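Local coordinates for protein magnesium transporter MgtE (Enterococcus faecalis, PDB 2OUX) that probably carries magnesium ions across the cell membrane as a homodimer, with metal-binding N and CBS domains in its cytosolic part, at residues Leu34-Tyr37 with Glu38-Gln41; Leu63-Met66 with Phe67-Ile70; Asn74-Met77 with Lys78-Ala82; Ile254-Ile257 with Asp258-Ala262. All coordinates share one frame; numbering follows the deposited sequence.

Interaction 1: residues Leu34-Tyr37 with Glu38-Gln41; sequences LHIY and EQGQ
Gln39 N donates to His35 O at 3.0 Å, and Gly40 N and Gln41 N follow by reaching back to Ile36 O and Tyr37 O, so residues 36-41 form the opening of helix 36-43 in the MgtE N domain, with Leu34 and the N-cap His35 leading into it. The turn illustrates how side chains can supplement the backbone where a helix begins. Glu38, three residues after the cap, extends its side chain back toward it, where OE1 receives the His35 N-H in a long, weak bond of 3.4 Å, which resembles one half of a capping box. Its CG lies anti to its own carbonyl carbon (chi1 -55°), and the extended chain beyond crosses Leu34 at about a right angle, with OE1 beside CD2. The other oxygen, OE2, is taken by Tyr230 of the second subunit, whose ring also meets His35 edge-to-face; the start of the helix is therefore part of the dimer interface. Gln39 grips the residue before the cap: its extended side chain brings NE2 to Leu34 O at 2.7 Å, near the plane of its own amide but from above that of the carbonyl. Gln41, one turn after Tyr37, folds over its ring. A bend at chi2 (-56°) lays the amide almost parallel to the ring, the planes 11° apart, while Gln41 CG makes a CH-pi contact over one face, 4.0 Å from the Tyr37 ring centroid. Gln41 NE2 donates to a water at 3.0 Å, and that water in turn donates to Tyr37 O at 3.1 Å.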
loop_
_atom_site.group_PDB
_atom_site.type_symbol
_atom_site.label_atom_id
_atom_site.label_comp_id
_atom_site.label_asym_id
_atom_site.label_seq_id
_atom_site.Cartn_x
_atom_site.Cartn_y
_atom_site.Cartn_z
ATOM N N LEU A 34 20.752 4.312 -0.919
ATOM C CA LEU A 34 19.760 4.896 -1.814
ATOM C C LEU A 34 18.582 3.934 -1.974
ATOM O O LEU A 34 18.751 2.720 -1.916
ATOM C CB LEU A 34 20.368 5.138 -3.203
ATOM C CG LEU A 34 21.526 6.108 -3.442
ATOM C CD1 LEU A 34 22.051 5.909 -4.846
ATOM C CD2 LEU A 34 21.055 7.539 -3.258
ATOM N N HIS A 35 17.395 4.498 -2.176
ATOM C CA HIS A 35 16.176 3.727 -2.413
ATOM C C HIS A 35 16.399 3.069 -3.784
ATOM O O HIS A 35 17.045 3.659 -4.641
ATOM C CB HIS A 35 14.981 4.683 -2.467
ATOM C CG HIS A 35 13.694 4.027 -2.864
ATOM N ND1 HIS A 35 12.678 3.774 -1.962
ATOM C CD2 HIS A 35 13.253 3.594 -4.064
ATOM C CE1 HIS A 35 11.665 3.212 -2.597
ATOM N NE2 HIS A 35 11.985 3.089 -3.872
ATOM N N ILE A 36 15.870 1.869 -3.998
ATOM C CA ILE A 36 16.073 1.181 -5.270
ATOM C C ILE A 36 15.739 1.985 -6.525
ATOM O O ILE A 36 16.324 1.742 -7.574
ATOM C CB ILE A 36 15.311 -0.157 -5.330
ATOM C CG1 ILE A 36 13.843 0.049 -4.954
ATOM C CG2 ILE A 36 15.997 -1.183 -4.432
ATOM C CD1 ILE A 36 12.971 -1.158 -5.239
ATOM N N TYR A 37 14.811 2.937 -6.433
ATOM C CA TYR A 37 14.475 3.758 -7.598
ATOM C C TYR A 37 15.609 4.736 -7.897
ATOM O O TYR A 37 15.890 5.032 -9.056
ATOM C CB TYR A 37 13.200 4.563 -7.382
ATOM C CG TYR A 37 13.033 5.678 -8.401
ATOM C CD1 TYR A 37 12.639 5.407 -9.716
ATOM C CD2 TYR A 37 13.315 6.998 -8.062
ATOM C CE1 TYR A 37 12.522 6.434 -10.666
ATOM C CE2 TYR A 37 13.204 8.028 -8.997
ATOM C CZ TYR A 37 12.813 7.739 -10.294
ATOM O OH TYR A 37 12.701 8.763 -11.202
ATOM N N GLU A 38 16.229 5.264 -6.850
ATOM C CA GLU A 38 17.342 6.191 -7.039
ATOM C C GLU A 38 18.532 5.373 -7.563
ATOM O O GLU A 38 19.321 5.848 -8.389
ATOM C CB GLU A 38 17.684 6.893 -5.718
ATOM C CG GLU A 38 16.497 7.605 -5.094
ATOM C CD GLU A 38 16.824 8.320 -3.792
ATOM O OE1 GLU A 38 17.575 7.770 -2.951
ATOM O OE2 GLU A 38 16.301 9.436 -3.598
ATOM N N GLN A 39 18.644 4.135 -7.087
ATOM C CA GLN A 39 19.707 3.243 -7.544
ATOM C C GLN A 39 19.552 3.064 -9.052
ATOM O O GLN A 39 20.536 3.049 -9.793
ATOM C CB GLN A 39 19.606 1.879 -6.851
ATOM C CG GLN A 39 20.086 1.885 -5.401
ATOM C CD GLN A 39 19.828 0.572 -4.687
ATOM O OE1 GLN A 39 19.877 -0.503 -5.291
ATOM N NE2 GLN A 39 19.549 0.654 -3.389
ATOM N N GLY A 40 18.307 2.932 -9.500
ATOM C CA GLY A 40 18.054 2.759 -10.919
ATOM C C GLY A 40 18.452 3.968 -11.752
ATOM O O GLY A 40 19.019 3.832 -12.836
ATOM N N GLN A 41 18.152 5.161 -11.254
ATOM C CA GLN A 41 18.495 6.379 -11.971
ATOM C C GLN A 41 20.009 6.539 -12.060
ATOM O O GLN A 41 20.546 6.849 -13.125
ATOM C CB GLN A 41 17.871 7.590 -11.275
ATOM C CG GLN A 41 16.353 7.556 -11.288
ATOM C CD GLN A 41 15.797 7.441 -12.697
ATOM O OE1 GLN A 41 15.840 8.398 -13.469
ATOM N NE2 GLN A 41 15.285 6.262 -13.041
HETATM O O HOH W 1 15.046 3.613 -11.718
#

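Interaction 2: residues Leu63-Met66 with Phe67-Ile70; sequences LADM and FDVI
Phe67 N and Asp68 N reach back to Leu63 O and Ala64 O at 3.0 Å and 2.9 Å, the last regular bonds of helix 60-67 before the chain leaves it through a type I beta turn from Phe67 to Ile70. This stretch of the MgtE N domain is a worked case of a helix handing over to a loop. Both backbone bonds are nearly straight. Beyond them, Ile70 N closes the turn on Phe67 O and makes a weak second hydrogen bond to Met66 O.

The apolar contacts gather on the Phe67 ring. Leu63 lies beside it, pointing the same way, with Leu63 CG 4.1 Å from Phe67 CD1. Met66, a selenomethionine, comes from another direction: its chain is bent at chi3 (67°), which swings the terminal CE round to 3.6 Å from Phe67 CE1. Met92 of helix 86-93 packs on both Leu63 and Phe67, so the ring belongs to the core between the two helices.

The polar contacts centre on Asp68. Its OD1 is held by Asn100 and by the backbone N of Tyr97, which fixes the carboxylate close to the magnesium ligand Asp99. Asp68 OD2 stands 4.5 Å from Asp65 OD1, a pairing of like charges. A water bridges back to the helix, donating to Asp68 OD2 at 2.6 Å and to Asp65 O at 3.0 Å.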
loop_
_atom_site.group_PDB
_atom_site.type_symbol
_atom_site.label_atom_id
_atom_site.label_comp_id
_atom_site.label_asym_id
_atom_site.label_seq_id
_atom_site.Cartn_x
_atom_site.Cartn_y
_atom_site.Cartn_z
ATOM N N LEU A 63 21.680 -6.543 -7.233
ATOM C CA LEU A 63 21.392 -5.936 -8.524
ATOM C C LEU A 63 19.930 -6.184 -8.900
ATOM O O LEU A 63 19.296 -5.361 -9.549
ATOM C CB LEU A 63 22.309 -6.506 -9.599
ATOM C CG LEU A 63 22.388 -5.617 -10.835
ATOM C CD1 LEU A 63 23.107 -4.324 -10.486
ATOM C CD2 LEU A 63 23.108 -6.350 -11.944
ATOM N N ALA A 64 19.402 -7.320 -8.476
ATOM C CA ALA A 64 18.013 -7.661 -8.758
ATOM C C ALA A 64 17.046 -6.704 -8.044
ATOM O O ALA A 64 16.011 -6.333 -8.593
ATOM C CB ALA A 64 17.740 -9.099 -8.338
ATOM N N ASP A 65 17.383 -6.302 -6.824
ATOM C CA ASP A 65 16.516 -5.390 -6.085
ATOM C C ASP A 65 16.310 -4.118 -6.897
ATOM O O ASP A 65 15.243 -3.500 -6.864
ATOM C CB ASP A 65 17.141 -5.005 -4.740
ATOM C CG ASP A 65 17.204 -6.155 -3.776
ATOM O OD1 ASP A 65 16.228 -6.926 -3.709
ATOM O OD2 ASP A 65 18.229 -6.279 -3.072
HETATM N N MSE A 66 17.353 -3.723 -7.612
HETATM C CA MSE A 66 17.280 -2.519 -8.408
HETATM C C MSE A 66 16.530 -2.764 -9.713
HETATM O O MSE A 66 15.651 -1.979 -10.075
HETATM C CB MSE A 66 18.682 -1.985 -8.708
HETATM C CG MSE A 66 18.672 -0.785 -9.645
HETATM SE SE MSE A 66 20.412 -0.328 -10.330
HETATM C CE MSE A 66 20.709 -1.893 -11.414
ATOM N N PHE A 67 16.867 -3.842 -10.419
ATOM C CA PHE A 67 16.192 -4.129 -11.679
ATOM C C PHE A 67 14.686 -4.256 -11.517
ATOM O O PHE A 67 13.938 -3.814 -12.386
ATOM C CB PHE A 67 16.772 -5.374 -12.346
ATOM C CG PHE A 67 17.811 -5.056 -13.381
ATOM C CD1 PHE A 67 19.096 -4.682 -13.001
ATOM C CD2 PHE A 67 17.484 -5.045 -14.732
ATOM C CE1 PHE A 67 20.039 -4.297 -13.953
ATOM C CE2 PHE A 67 18.419 -4.661 -15.685
ATOM C CZ PHE A 67 19.700 -4.286 -15.295
ATOM N N ASP A 68 14.242 -4.835 -10.404
ATOM C CA ASP A 68 12.812 -4.965 -10.142
ATOM C C ASP A 68 12.077 -3.683 -10.519
ATOM O O ASP A 68 10.935 -3.728 -10.947
ATOM C CB ASP A 68 12.529 -5.228 -8.653
ATOM C CG ASP A 68 12.805 -6.648 -8.240
ATOM O OD1 ASP A 68 12.469 -7.566 -9.012
ATOM O OD2 ASP A 68 13.343 -6.841 -7.128
ATOM N N VAL A 69 12.713 -2.530 -10.358
ATOM C CA VAL A 69 12.004 -1.300 -10.666
ATOM C C VAL A 69 12.390 -0.558 -11.933
ATOM O O VAL A 69 11.735 0.416 -12.300
ATOM C CB VAL A 69 12.062 -0.327 -9.483
ATOM C CG1 VAL A 69 11.411 -0.976 -8.271
ATOM C CG2 VAL A 69 13.509 0.060 -9.184
ATOM N N ILE A 70 13.452 -0.999 -12.599
ATOM C CA ILE A 70 13.855 -0.367 -13.847
ATOM C C ILE A 70 12.775 -0.767 -14.867
ATOM O O ILE A 70 12.369 -1.931 -14.930
ATOM C CB ILE A 70 15.249 -0.896 -14.341
ATOM C CG1 ILE A 70 16.342 -0.557 -13.320
ATOM C CG2 ILE A 70 15.570 -0.306 -15.704
ATOM C CD1 ILE A 70 16.373 0.920 -12.943
HETATM O O HOH W 2 13.089 -4.953 -5.330
#

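Interaction 3: residues Asn74-Met77 with Lys78-Ala82; sequences NENM and KDYLA
Asn76 and Met77 address the Tyr80 ring in two different ways, one over its face and the other at its edge. The Asn76 amide stands almost perpendicular to the ring, the two planes 85° apart, and brings ND2 over one face, displaced toward the rim; Asn76 ND2 lies 3.0 Å from Tyr80 CE1. Asn76 CG is anti to the backbone N (chi1 -169°), which carries the amide to the Tyr80 ring. Met77, a selenomethionine, crosses Tyr80 obliquely. Bends at chi2 and chi3 turn its methyl group in so that CE sits in the ring plane, 3.6 Å from Tyr80 CD2, with SE at 5.5 Å from the ring centroid, also at the edge. Two approaches thus use different parts of one ring, a useful illustration of how an aromatic group can receive an amide and a selenoether chain together.

The backbone connection is slighter: Tyr80 N makes a weak bond to Met77 O at 3.4 Å. Lys78, at the N-cap, sends its extended side chain away to a salt bridge with Asp109, while Tyr43 meets the Tyr80 ring and Leu104 of helix 98-107 packs on Met77. What results, where the loop enters helix 79-83 in the MgtE N domain, is a Met-aromatic contact made edge-on, with an amide standing over the ring face.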
loop_
_atom_site.group_PDB
_atom_site.type_symbol
_atom_site.label_atom_id
_atom_site.label_comp_id
_atom_site.label_asym_id
_atom_site.label_seq_id
_atom_site.Cartn_x
_atom_site.Cartn_y
_atom_site.Cartn_z
ATOM N N ASN A 74 12.321 -0.161 -21.016
ATOM C CA ASN A 74 13.453 0.757 -21.142
ATOM C C ASN A 74 13.925 0.722 -22.589
ATOM O O ASN A 74 13.993 1.744 -23.275
ATOM C CB ASN A 74 14.581 0.255 -20.246
ATOM C CG ASN A 74 15.714 1.254 -20.089
ATOM O OD1 ASN A 74 15.573 2.271 -19.412
ATOM N ND2 ASN A 74 16.853 0.958 -20.705
ATOM N N GLU A 75 14.263 -0.494 -23.010
ATOM C CA GLU A 75 14.717 -0.841 -24.350
ATOM C C GLU A 75 16.218 -0.970 -24.435
ATOM O O GLU A 75 16.736 -1.604 -25.365
ATOM C CB GLU A 75 14.189 0.134 -25.409
ATOM C CG GLU A 75 14.008 -0.552 -26.770
ATOM C CD GLU A 75 13.095 0.215 -27.696
ATOM O OE1 GLU A 75 13.408 1.393 -27.960
ATOM O OE2 GLU A 75 12.077 -0.356 -28.155
ATOM N N ASN A 76 16.921 -0.384 -23.465
ATOM C CA ASN A 76 18.360 -0.521 -23.466
ATOM C C ASN A 76 18.612 -1.818 -22.720
ATOM O O ASN A 76 19.761 -2.138 -22.379
ATOM C CB ASN A 76 19.098 0.652 -22.794
ATOM C CG ASN A 76 20.604 0.603 -23.064
ATOM O OD1 ASN A 76 21.045 0.735 -24.211
ATOM N ND2 ASN A 76 21.392 0.375 -22.019
HETATM N N MSE A 77 17.532 -2.576 -22.481
HETATM C CA MSE A 77 17.672 -3.866 -21.812
HETATM C C MSE A 77 18.419 -4.624 -22.883
HETATM O O MSE A 77 19.207 -4.028 -23.614
HETATM C CB MSE A 77 16.324 -4.562 -21.519
HETATM C CG MSE A 77 15.410 -3.874 -20.493
HETATM SE SE MSE A 77 16.029 -3.890 -18.650
HETATM C CE MSE A 77 16.039 -1.985 -18.395
ATOM N N LYS A 78 18.170 -5.916 -23.012
ATOM C CA LYS A 78 18.882 -6.678 -24.025
ATOM C C LYS A 78 20.394 -6.554 -23.798
ATOM O O LYS A 78 21.044 -7.515 -23.374
ATOM C CB LYS A 78 18.517 -6.167 -25.426
ATOM C CG LYS A 78 17.103 -6.516 -25.877
ATOM C CD LYS A 78 16.851 -6.131 -27.334
ATOM C CE LYS A 78 15.426 -6.478 -27.743
ATOM N NZ LYS A 78 15.122 -6.080 -29.143
ATOM N N ASP A 79 20.956 -5.378 -24.083
ATOM C CA ASP A 79 22.385 -5.183 -23.880
ATOM C C ASP A 79 22.809 -4.974 -22.424
ATOM O O ASP A 79 23.973 -5.224 -22.100
ATOM C CB ASP A 79 22.949 -4.056 -24.762
ATOM C CG ASP A 79 21.927 -3.007 -25.112
ATOM O OD1 ASP A 79 21.205 -2.552 -24.205
ATOM O OD2 ASP A 79 21.863 -2.625 -26.302
ATOM N N TYR A 80 21.913 -4.515 -21.542
ATOM C CA TYR A 80 22.315 -4.389 -20.136
ATOM C C TYR A 80 22.662 -5.815 -19.749
ATOM O O TYR A 80 23.716 -6.090 -19.179
ATOM C CB TYR A 80 21.174 -3.934 -19.220
ATOM C CG TYR A 80 20.922 -2.446 -19.157
ATOM C CD1 TYR A 80 21.974 -1.530 -19.169
ATOM C CD2 TYR A 80 19.618 -1.953 -19.047
ATOM C CE1 TYR A 80 21.735 -0.159 -19.068
ATOM C CE2 TYR A 80 19.370 -0.585 -18.945
ATOM C CZ TYR A 80 20.428 0.303 -18.958
ATOM O OH TYR A 80 20.179 1.652 -18.853
ATOM N N LEU A 81 21.755 -6.726 -20.084
ATOM C CA LEU A 81 21.943 -8.133 -19.778
ATOM C C LEU A 81 23.078 -8.759 -20.587
ATOM O O LEU A 81 23.826 -9.590 -20.073
ATOM C CB LEU A 81 20.646 -8.904 -20.031
ATOM C CG LEU A 81 19.375 -8.452 -19.302
ATOM C CD1 LEU A 81 18.496 -9.680 -19.076
ATOM C CD2 LEU A 81 19.709 -7.806 -17.962
ATOM N N ALA A 82 23.199 -8.361 -21.851
ATOM C CA ALA A 82 24.239 -8.891 -22.725
ATOM C C ALA A 82 25.635 -8.613 -22.176
ATOM O O ALA A 82 26.468 -9.517 -22.111
ATOM C CB ALA A 82 24.101 -8.300 -24.113
#

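Interaction 4: residues Ile254-Ile257 with Asp258-Ala262; sequences IDVI and DDEAA
Ile254 O lies over one face of the Asp258 carboxylate, 3.4 Å from Asp258 CG, with the methyl CG2 of Ile254 on the same side at 3.8 Å from Asp258 OD2. Asp255 O sits squarely over a face of the Asp259 carboxylate, 3.3 Å from Asp259 CG, so each flat group presents one face to a carbonyl oxygen of the preceding turn. In both residues CG is anti to the carbonyl carbon (chi1 -80° in Asp258), folding the acid back along the helix, and the Ile254 and Asp258 side chains run side by side.

The backbone is that of a regular alpha helix, the closing turns of helix 250-262 in the second CBS domain. Asp258 N, Asp259 N and Ala261 N bond to the carbonyls four residues earlier, and Glu260 N completes the set on Val256 O at 2.9 Å with the straightest geometry.

Acidic side chains crowd this stretch: Asp255 OD1 and Asp258 OD2 stand 4.3 Å apart. The first belongs to a side chain about 4 Å from a bound magnesium ion; the second forms a salt bridge with Arg228 of the second subunit. Glu260, itself a magnesium ligand, also accepts a hydrogen bond from Gln220 through OE2. Mutual repulsion of the acids is therefore probably offset by the metal and by the arginine across the interface, which would tie the charge balance of this helix to magnesium and to the dimer.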
loop_
_atom_site.group_PDB
_atom_site.type_symbol
_atom_site.label_atom_id
_atom_site.label_comp_id
_atom_site.label_asym_id
_atom_site.label_seq_id
_atom_site.Cartn_x
_atom_site.Cartn_y
_atom_site.Cartn_z
ATOM N N ILE A 254 -0.953 0.728 -10.440
ATOM C CA ILE A 254 -0.852 2.106 -10.856
ATOM C C ILE A 254 -0.283 2.166 -12.273
ATOM O O ILE A 254 -0.749 2.958 -13.094
ATOM C CB ILE A 254 0.014 2.930 -9.881
ATOM C CG1 ILE A 254 -0.808 3.238 -8.615
ATOM C CG2 ILE A 254 0.482 4.215 -10.564
ATOM C CD1 ILE A 254 -0.038 3.836 -7.466
ATOM N N ASP A 255 0.708 1.323 -12.567
ATOM C CA ASP A 255 1.298 1.312 -13.907
ATOM C C ASP A 255 0.249 0.843 -14.905
ATOM O O ASP A 255 0.154 1.362 -16.012
ATOM C CB ASP A 255 2.515 0.383 -13.982
ATOM C CG ASP A 255 3.721 0.921 -13.225
ATOM O OD1 ASP A 255 3.784 2.136 -12.953
ATOM O OD2 ASP A 255 4.618 0.121 -12.911
ATOM N N VAL A 256 -0.527 -0.155 -14.508
ATOM C CA VAL A 256 -1.586 -0.661 -15.356
ATOM C C VAL A 256 -2.553 0.485 -15.646
ATOM O O VAL A 256 -2.913 0.723 -16.797
ATOM C CB VAL A 256 -2.333 -1.810 -14.667
ATOM C CG1 VAL A 256 -3.636 -2.108 -15.397
ATOM C CG2 VAL A 256 -1.452 -3.039 -14.646
ATOM N N ILE A 257 -2.956 1.200 -14.599
ATOM C CA ILE A 257 -3.873 2.329 -14.754
ATOM C C ILE A 257 -3.260 3.375 -15.685
ATOM O O ILE A 257 -3.958 3.972 -16.509
ATOM C CB ILE A 257 -4.201 3.003 -13.392
ATOM C CG1 ILE A 257 -5.043 2.063 -12.524
ATOM C CG2 ILE A 257 -4.967 4.309 -13.618
ATOM C CD1 ILE A 257 -5.171 2.504 -11.086
ATOM N N ASP A 258 -1.957 3.604 -15.550
ATOM C CA ASP A 258 -1.284 4.578 -16.396
ATOM C C ASP A 258 -1.375 4.141 -17.855
ATOM O O ASP A 258 -1.568 4.969 -18.750
ATOM C CB ASP A 258 0.189 4.739 -15.996
ATOM C CG ASP A 258 0.379 5.650 -14.790
ATOM O OD1 ASP A 258 -0.431 6.582 -14.616
ATOM O OD2 ASP A 258 1.346 5.449 -14.022
ATOM N N ASP A 259 -1.242 2.839 -18.089
ATOM C CA ASP A 259 -1.307 2.308 -19.440
ATOM C C ASP A 259 -2.704 2.428 -20.043
ATOM O O ASP A 259 -2.864 2.894 -21.168
ATOM C CB ASP A 259 -0.852 0.847 -19.466
ATOM C CG ASP A 259 0.636 0.686 -19.163
ATOM O OD1 ASP A 259 1.389 1.675 -19.298
ATOM O OD2 ASP A 259 1.055 -0.433 -18.802
ATOM N N GLU A 260 -3.718 2.013 -19.299
ATOM C CA GLU A 260 -5.083 2.093 -19.795
ATOM C C GLU A 260 -5.474 3.512 -20.203
ATOM O O GLU A 260 -6.177 3.715 -21.201
ATOM C CB GLU A 260 -6.048 1.574 -18.736
ATOM C CG GLU A 260 -5.969 0.074 -18.526
ATOM C CD GLU A 260 -6.289 -0.712 -19.794
ATOM O OE1 GLU A 260 -6.980 -0.156 -20.679
ATOM O OE2 GLU A 260 -5.868 -1.888 -19.896
ATOM N N ALA A 261 -5.021 4.491 -19.432
ATOM C CA ALA A 261 -5.318 5.890 -19.716
ATOM C C ALA A 261 -4.661 6.320 -21.021
ATOM O O ALA A 261 -5.339 6.748 -21.958
ATOM C CB ALA A 261 -4.827 6.765 -18.582
ATOM N N ALA A 262 -3.337 6.207 -21.076
ATOM C CA ALA A 262 -2.588 6.589 -22.269
ATOM C C ALA A 262 -3.160 5.890 -23.499
ATOM O O ALA A 262 -3.115 6.423 -24.611
ATOM C CB ALA A 262 -1.115 6.233 -22.099
#

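Interactions 1, 2 and 3 follow one another along the MgtE N domain, whereas interaction 4 lies on helix 250-262 of the second CBS domain. Interactions 1 and 2 have centres about 9 Å apart and touch, Ile70 and Val69 packing on helix 36-43. Interaction 3, centred about 13 Å from interaction 2, touches it through Phe67 and Ile70, so residues 63-70 join the other two while helices 60-67 and 79-83 succeed each other in the chain. Interaction 4 lies about 21 to 23 Å from the others, centre to centre, and touches none. Interactions 1, 2 and 4 meet the second subunit, and bound magnesium lies about 4 to 7 Å from their side chains, consistent with domains whose relation depends on metal.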